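Local coordinates for protein lytic chitin monooxygenase (PDB 4A02) that oxidatively cleaves glycosidic bonds in alpha- and beta-chitin by a copper-dependent mechanism, working in synergy with a chitinase, at residues G19-R27 / T62-N70. Numbering follows the deposited sequence.
Sequences GNLNTNVGR and TATRWHKTN
Over the centre of one face of the His-67 imidazole sits Leu-21 CB, a CH-pi contact 4.2 Å from the ring centroid, while Asn-22 OD1 lies at the ring edge, in plane. The Trp-66 indole carries the CG of Arg-65 on one face, placed there by its position anti to the backbone N (chi1 -173°); Asn-22 meets the indole edge, and Val-25 CG1 reaches Trp-66 CZ3 obliquely. One face of the Arg-65 guanidinium meets Trp-66 CH2, offset toward the guanidinium rim, and its edge turns to two carbonyls: Arg-65 NH1 bonds Thr-23 O almost straight at 2.9 Å, from above the carbonyl plane, and Arg-65 NH2 bonds Asn-24 O at 2.8 Å. A salt bridge from NE to Glu-60 further fixes the group's rotation. Asn-22 OD1 accepts from His-67 N, in the carbonyl plane at 2.9 Å, from His-67 ND1, its N-H...O angle 148°, and, at longer range, from a water that also joins Thr-23 N and Arg-65 O. A second water joins Asn-22 ND2 to His-67 O. The contact joins the loop between helix 10-13 and strand 36-38 to the loop leading into strand 69-71 of the AA10 monooxygenase domain, away from the copper site. Asn-22 ND2 donates to the backbone O of Arg-10 in helix 10-13, Trp-66 makes a cation-pi contact with Arg-10, and the indole touches Asp-162 of strand 155-165, beside which strand 69-71 runs parallel.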
ATOM      1  N   GLY A  19      -3.022  -1.006  15.824  1.00  9.48           N
ATOM      2  CA  GLY A  19      -4.101  -1.237  16.745  1.00 10.27           C
ATOM      3  C   GLY A  19      -4.967  -2.416  16.490  1.00  9.07           C
ATOM      4  O   GLY A  19      -6.025  -2.522  17.099  1.00 10.17           O
ATOM      5  N   ASN A  20      -4.564  -3.343  15.595  1.00  8.10           N
ATOM      6  CA  ASN A  20      -5.354  -4.534  15.360  1.00  8.00           C
ATOM      7  C   ASN A  20      -6.803  -4.216  15.006  1.00  7.81           C
ATOM      8  O   ASN A  20      -7.748  -4.883  15.423  1.00  9.76           O
ATOM      9  CB  ASN A  20      -5.278  -5.521  16.510  1.00  9.18           C
ATOM     10  CG  ASN A  20      -3.865  -6.016  16.786  1.00  9.48           C
ATOM     11  OD1 ASN A  20      -3.247  -5.691  17.815  1.00 13.62           O
ATOM     12  ND2 ASN A  20      -3.297  -6.687  15.825  1.00  9.62           N
ATOM     13  N   LEU A  21      -6.979  -3.184  14.162  1.00  8.25           N
ATOM     14  CA  LEU A  21      -8.296  -2.801  13.707  0.50  9.30           C
ATOM     15  C   LEU A  21      -8.788  -3.681  12.580  1.00  7.76           C
ATOM     16  O   LEU A  21      -9.918  -4.128  12.623  1.00  9.99           O
ATOM     17  CB  LEU A  21      -8.495  -1.380  13.132  0.50  9.97           C
ATOM     18  CG  LEU A  21      -8.530  -0.314  14.211  0.50 13.45           C
ATOM     19  CD1 LEU A  21      -8.433   1.038  13.508  0.50 20.26           C
ATOM     20  CD2 LEU A  21      -9.784  -0.322  15.075  0.50 21.94           C
ATOM     21  N   ASN A  22      -7.969  -3.963  11.552  1.00  6.60           N
ATOM     22  CA  ASN A  22      -8.351  -4.952  10.560  1.00  6.21           C
ATOM     23  C   ASN A  22      -8.219  -6.343  11.161  1.00  6.60           C
ATOM     24  O   ASN A  22      -7.353  -6.583  12.005  1.00  8.52           O
ATOM     25  CB  ASN A  22      -7.500  -4.859   9.303  1.00  5.79           C
ATOM     26  CG  ASN A  22      -7.889  -3.751   8.376  1.00  5.45           C
ATOM     27  OD1 ASN A  22      -9.054  -3.306   8.349  1.00  6.74           O
ATOM     28  ND2 ASN A  22      -6.958  -3.322   7.538  1.00  5.48           N
ATOM     29  N   THR A  23      -9.067  -7.246  10.677  1.00  6.54           N
ATOM     30  CA  THR A  23      -9.018  -8.646  11.059  1.00  6.55           C
ATOM     31  C   THR A  23      -8.529  -9.515   9.916  1.00  6.09           C
ATOM     32  O   THR A  23      -8.631  -9.170   8.734  1.00  7.10           O
ATOM     33  CB  THR A  23     -10.386  -9.099  11.602  1.00  9.58           C
ATOM     34  OG1 THR A  23     -11.337  -8.895  10.595  1.00 12.39           O
ATOM     35  CG2 THR A  23     -10.702  -8.418  12.912  1.00 14.12           C
ATOM     36  N   ASN A  24      -7.993 -10.657  10.302  1.00  5.81           N
ATOM     37  CA  ASN A  24      -7.499 -11.698   9.392  1.00  5.51           C
ATOM     38  C   ASN A  24      -6.708 -11.140   8.224  1.00  5.51           C
ATOM     39  O   ASN A  24      -7.121 -11.164   7.057  1.00  5.96           O
ATOM     40  CB  ASN A  24      -8.592 -12.629   8.929  1.00  5.85           C
ATOM     41  CG  ASN A  24      -8.015 -13.807   8.176  1.00  6.30           C
ATOM     42  OD1 ASN A  24      -6.817 -14.104   8.305  1.00  7.18           O
ATOM     43  ND2 ASN A  24      -8.849 -14.478   7.397  1.00  7.03           N
ATOM     44  N   VAL A  25      -5.478 -10.699   8.527  1.00  5.87           N
ATOM     45  CA  VAL A  25      -4.533 -10.232   7.536  1.00  6.00           C
ATOM     46  C   VAL A  25      -3.358 -11.240   7.388  1.00  5.86           C
ATOM     47  O   VAL A  25      -2.293 -10.911   6.845  1.00  6.10           O
ATOM     48  CB  VAL A  25      -3.993  -8.834   7.836  1.00  6.07           C
ATOM     49  CG1 VAL A  25      -5.101  -7.801   7.712  1.00  6.84           C
ATOM     50  CG2 VAL A  25      -3.319  -8.753   9.177  1.00  6.36           C
ATOM     51  N   GLY A  26      -3.562 -12.489   7.813  1.00  6.01           N
ATOM     52  CA  GLY A  26      -2.508 -13.468   7.736  1.00  6.23           C
ATOM     53  C   GLY A  26      -1.278 -13.009   8.477  1.00  5.81           C
ATOM     54  O   GLY A  26      -1.342 -12.433   9.554  1.00  6.14           O
ATOM     55  N   ARG A  27      -0.113 -13.284   7.868  1.00  6.20           N
ATOM     56  CA  ARG A  27       1.166 -12.952   8.493  1.00  6.42           C
ATOM     57  C   ARG A  27       1.306 -11.480   8.818  1.00  6.14           C
ATOM     58  O   ARG A  27       2.122 -11.147   9.675  1.00  6.44           O
ATOM     59  CB  ARG A  27       2.333 -13.341   7.594  1.00  7.94           C
ATOM     60  CG  ARG A  27       2.633 -14.810   7.475  1.00  9.25           C
ATOM     61  CD  ARG A  27       3.670 -15.076   6.397  1.00 10.55           C
ATOM     62  NE  ARG A  27       4.955 -14.557   6.811  1.00 11.29           N
ATOM     63  CZ  ARG A  27       6.038 -14.572   6.057  1.00 10.47           C
ATOM     64  NH1 ARG A  27       6.015 -15.080   4.859  1.00 11.36           N
ATOM     65  NH2 ARG A  27       7.165 -14.095   6.490  1.00 13.41           N
ATOM     66  N   THR A  62     -13.899  -7.545  -0.335  1.00  6.62           N
ATOM     67  CA  THR A  62     -15.326  -7.271  -0.319  1.00  7.25           C
ATOM     68  C   THR A  62     -15.485  -5.807   0.042  1.00  7.30           C
ATOM     69  O   THR A  62     -14.564  -5.169   0.550  1.00  7.41           O
ATOM     70  CB  THR A  62     -16.149  -8.141   0.666  1.00  8.01           C
ATOM     71  OG1 THR A  62     -15.950  -7.584   1.953  1.00  8.45           O
ATOM     72  CG2 THR A  62     -15.722  -9.587   0.660  1.00  9.69           C
ATOM     73  N   ALA A  63     -16.702  -5.290  -0.149  1.00  7.91           N
ATOM     74  CA  ALA A  63     -16.947  -3.898   0.199  1.00  8.41           C
ATOM     75  C   ALA A  63     -16.850  -3.616   1.675  1.00  7.82           C
ATOM     76  O   ALA A  63     -16.660  -2.440   2.055  1.00  9.19           O
ATOM     77  CB  ALA A  63     -18.367  -3.515  -0.290  1.00 10.95           C
ATOM     78  N   THR A  64     -16.975  -4.583   2.531  1.00  7.97           N
ATOM     79  CA  THR A  64     -16.976  -4.412   3.972  1.00  8.45           C
ATOM     80  C   THR A  64     -15.775  -5.067   4.672  1.00  7.65           C
ATOM     81  O   THR A  64     -15.678  -4.970   5.900  1.00 10.26           O
ATOM     82  CB  THR A  64     -18.267  -4.910   4.601  1.00 10.93           C
ATOM     83  OG1 THR A  64     -18.441  -6.271   4.327  1.00 13.10           O
ATOM     84  CG2 THR A  64     -19.444  -4.104   4.025  1.00 14.46           C
ATOM     85  N   ARG A  65     -14.861  -5.694   3.953  1.00  6.80           N
ATOM     86  CA  ARG A  65     -13.814  -6.469   4.571  1.00  6.77           C
ATOM     87  C   ARG A  65     -12.828  -5.629   5.383  1.00  6.40           C
ATOM     88  O   ARG A  65     -12.292  -6.109   6.374  1.00  8.45           O
ATOM     89  CB  ARG A  65     -13.059  -7.246   3.487  1.00  7.27           C
ATOM     90  CG  ARG A  65     -12.019  -8.237   3.936  1.00  7.80           C
ATOM     91  CD  ARG A  65     -12.614  -9.452   4.663  1.00  7.62           C
ATOM     92  NE  ARG A  65     -11.562 -10.444   4.921  1.00  8.24           N
ATOM     93  CZ  ARG A  65     -10.630 -10.296   5.862  1.00  9.01           C
ATOM     94  NH1 ARG A  65     -10.741  -9.356   6.766  1.00 11.93           N
ATOM     95  NH2 ARG A  65      -9.665 -11.127   5.890  1.00 10.41           N
ATOM     96  N   TRP A  66     -12.516  -4.426   4.897  1.00  5.84           N
ATOM     97  CA  TRP A  66     -11.383  -3.665   5.370  1.00  5.55           C
ATOM     98  C   TRP A  66     -11.799  -2.303   5.880  1.00  5.58           C
ATOM     99  O   TRP A  66     -12.728  -1.663   5.375  1.00  6.48           O
ATOM    100  CB  TRP A  66     -10.361  -3.478   4.226  1.00  5.52           C
ATOM    101  CG  TRP A  66      -9.944  -4.728   3.577  1.00  5.50           C
ATOM    102  CD1 TRP A  66     -10.123  -5.109   2.286  1.00  5.88           C
ATOM    103  CD2 TRP A  66      -9.244  -5.850   4.200  1.00  5.45           C
ATOM    104  NE1 TRP A  66      -9.596  -6.351   2.036  1.00  6.02           N
ATOM    105  CE2 TRP A  66      -9.047  -6.825   3.211  1.00  5.61           C
ATOM    106  CE3 TRP A  66      -8.794  -6.104   5.510  1.00  5.91           C
ATOM    107  CZ2 TRP A  66      -8.400  -8.036   3.468  1.00  6.23           C
ATOM    108  CZ3 TRP A  66      -8.161  -7.289   5.750  1.00  6.51           C
ATOM    109  CH2 TRP A  66      -7.973  -8.237   4.757  1.00  6.45           C
ATOM    110  N   HIS A  67     -11.051  -1.798   6.886  1.00  5.90           N
ATOM    111  CA  HIS A  67     -11.266  -0.453   7.397  1.00  5.71           C
ATOM    112  C   HIS A  67     -10.713   0.581   6.400  1.00  5.76           C
ATOM    113  O   HIS A  67      -9.617   0.430   5.876  1.00  7.19           O
ATOM    114  CB  HIS A  67     -10.563  -0.293   8.753  1.00  6.74           C
ATOM    115  CG  HIS A  67     -11.286  -0.983   9.838  1.00  7.80           C
ATOM    116  ND1 HIS A  67     -11.214  -2.362   9.993  1.00  8.65           N
ATOM    117  CD2 HIS A  67     -12.103  -0.553  10.795  1.00 11.88           C
ATOM    118  CE1 HIS A  67     -11.957  -2.711  11.024  1.00 10.47           C
ATOM    119  NE2 HIS A  67     -12.533  -1.646  11.524  1.00 12.71           N
ATOM    120  N   LYS A  68     -11.491   1.628   6.170  1.00  5.39           N
ATOM    121  CA  LYS A  68     -11.200   2.589   5.108  1.00  5.40           C
ATOM    122  C   LYS A  68     -11.020   3.982   5.715  1.00  5.46           C
ATOM    123  O   LYS A  68     -11.980   4.557   6.250  1.00  6.94           O
ATOM    124  CB  LYS A  68     -12.374   2.633   4.126  1.00  5.97           C
ATOM    125  CG  LYS A  68     -12.718   1.289   3.510  1.00  6.27           C
ATOM    126  CD  LYS A  68     -14.084   1.298   2.887  1.00  7.35           C
ATOM    127  CE  LYS A  68     -14.601  -0.017   2.421  1.00  8.14           C
ATOM    128  NZ  LYS A  68     -14.833  -0.957   3.593  1.00  8.33           N
ATOM    129  N   THR A  69      -9.823   4.542   5.639  1.00  5.31           N
ATOM    130  CA  THR A  69      -9.574   5.888   6.178  1.00  5.15           C
ATOM    131  C   THR A  69     -10.250   6.924   5.302  1.00  5.16           C
ATOM    132  O   THR A  69     -10.054   6.947   4.085  1.00  5.53           O
ATOM    133  CB  THR A  69      -8.063   6.172   6.214  1.00  5.21           C
ATOM    134  OG1 THR A  69      -7.441   5.262   7.106  1.00  5.89           O
ATOM    135  CG2 THR A  69      -7.783   7.586   6.667  1.00  5.79           C
ATOM    136  N   ASN A  70     -10.976   7.855   5.925  1.00  5.39           N
ATOM    137  CA  ASN A  70     -11.551   8.969   5.181  1.00  5.67           C
ATOM    138  C   ASN A  70     -10.470   9.949   4.770  1.00  5.61           C
ATOM    139  O   ASN A  70      -9.675  10.396   5.594  1.00  6.29           O
ATOM    140  CB  ASN A  70     -12.580   9.683   6.033  1.00  6.63           C
ATOM    141  CG  ASN A  70     -13.785   8.790   6.373  1.00  7.61           C
ATOM    142  OD1 ASN A  70     -14.204   7.957   5.563  1.00  9.77           O
ATOM    143  ND2 ASN A  70     -14.299   8.961   7.575  1.00  9.24           N
TER
HETATM  144  O   HOH W   1      -7.574  -1.326   5.604  1.00  5.44           O
HETATM  145  O   HOH W   2     -11.114  -5.725   9.015  1.00 13.93           O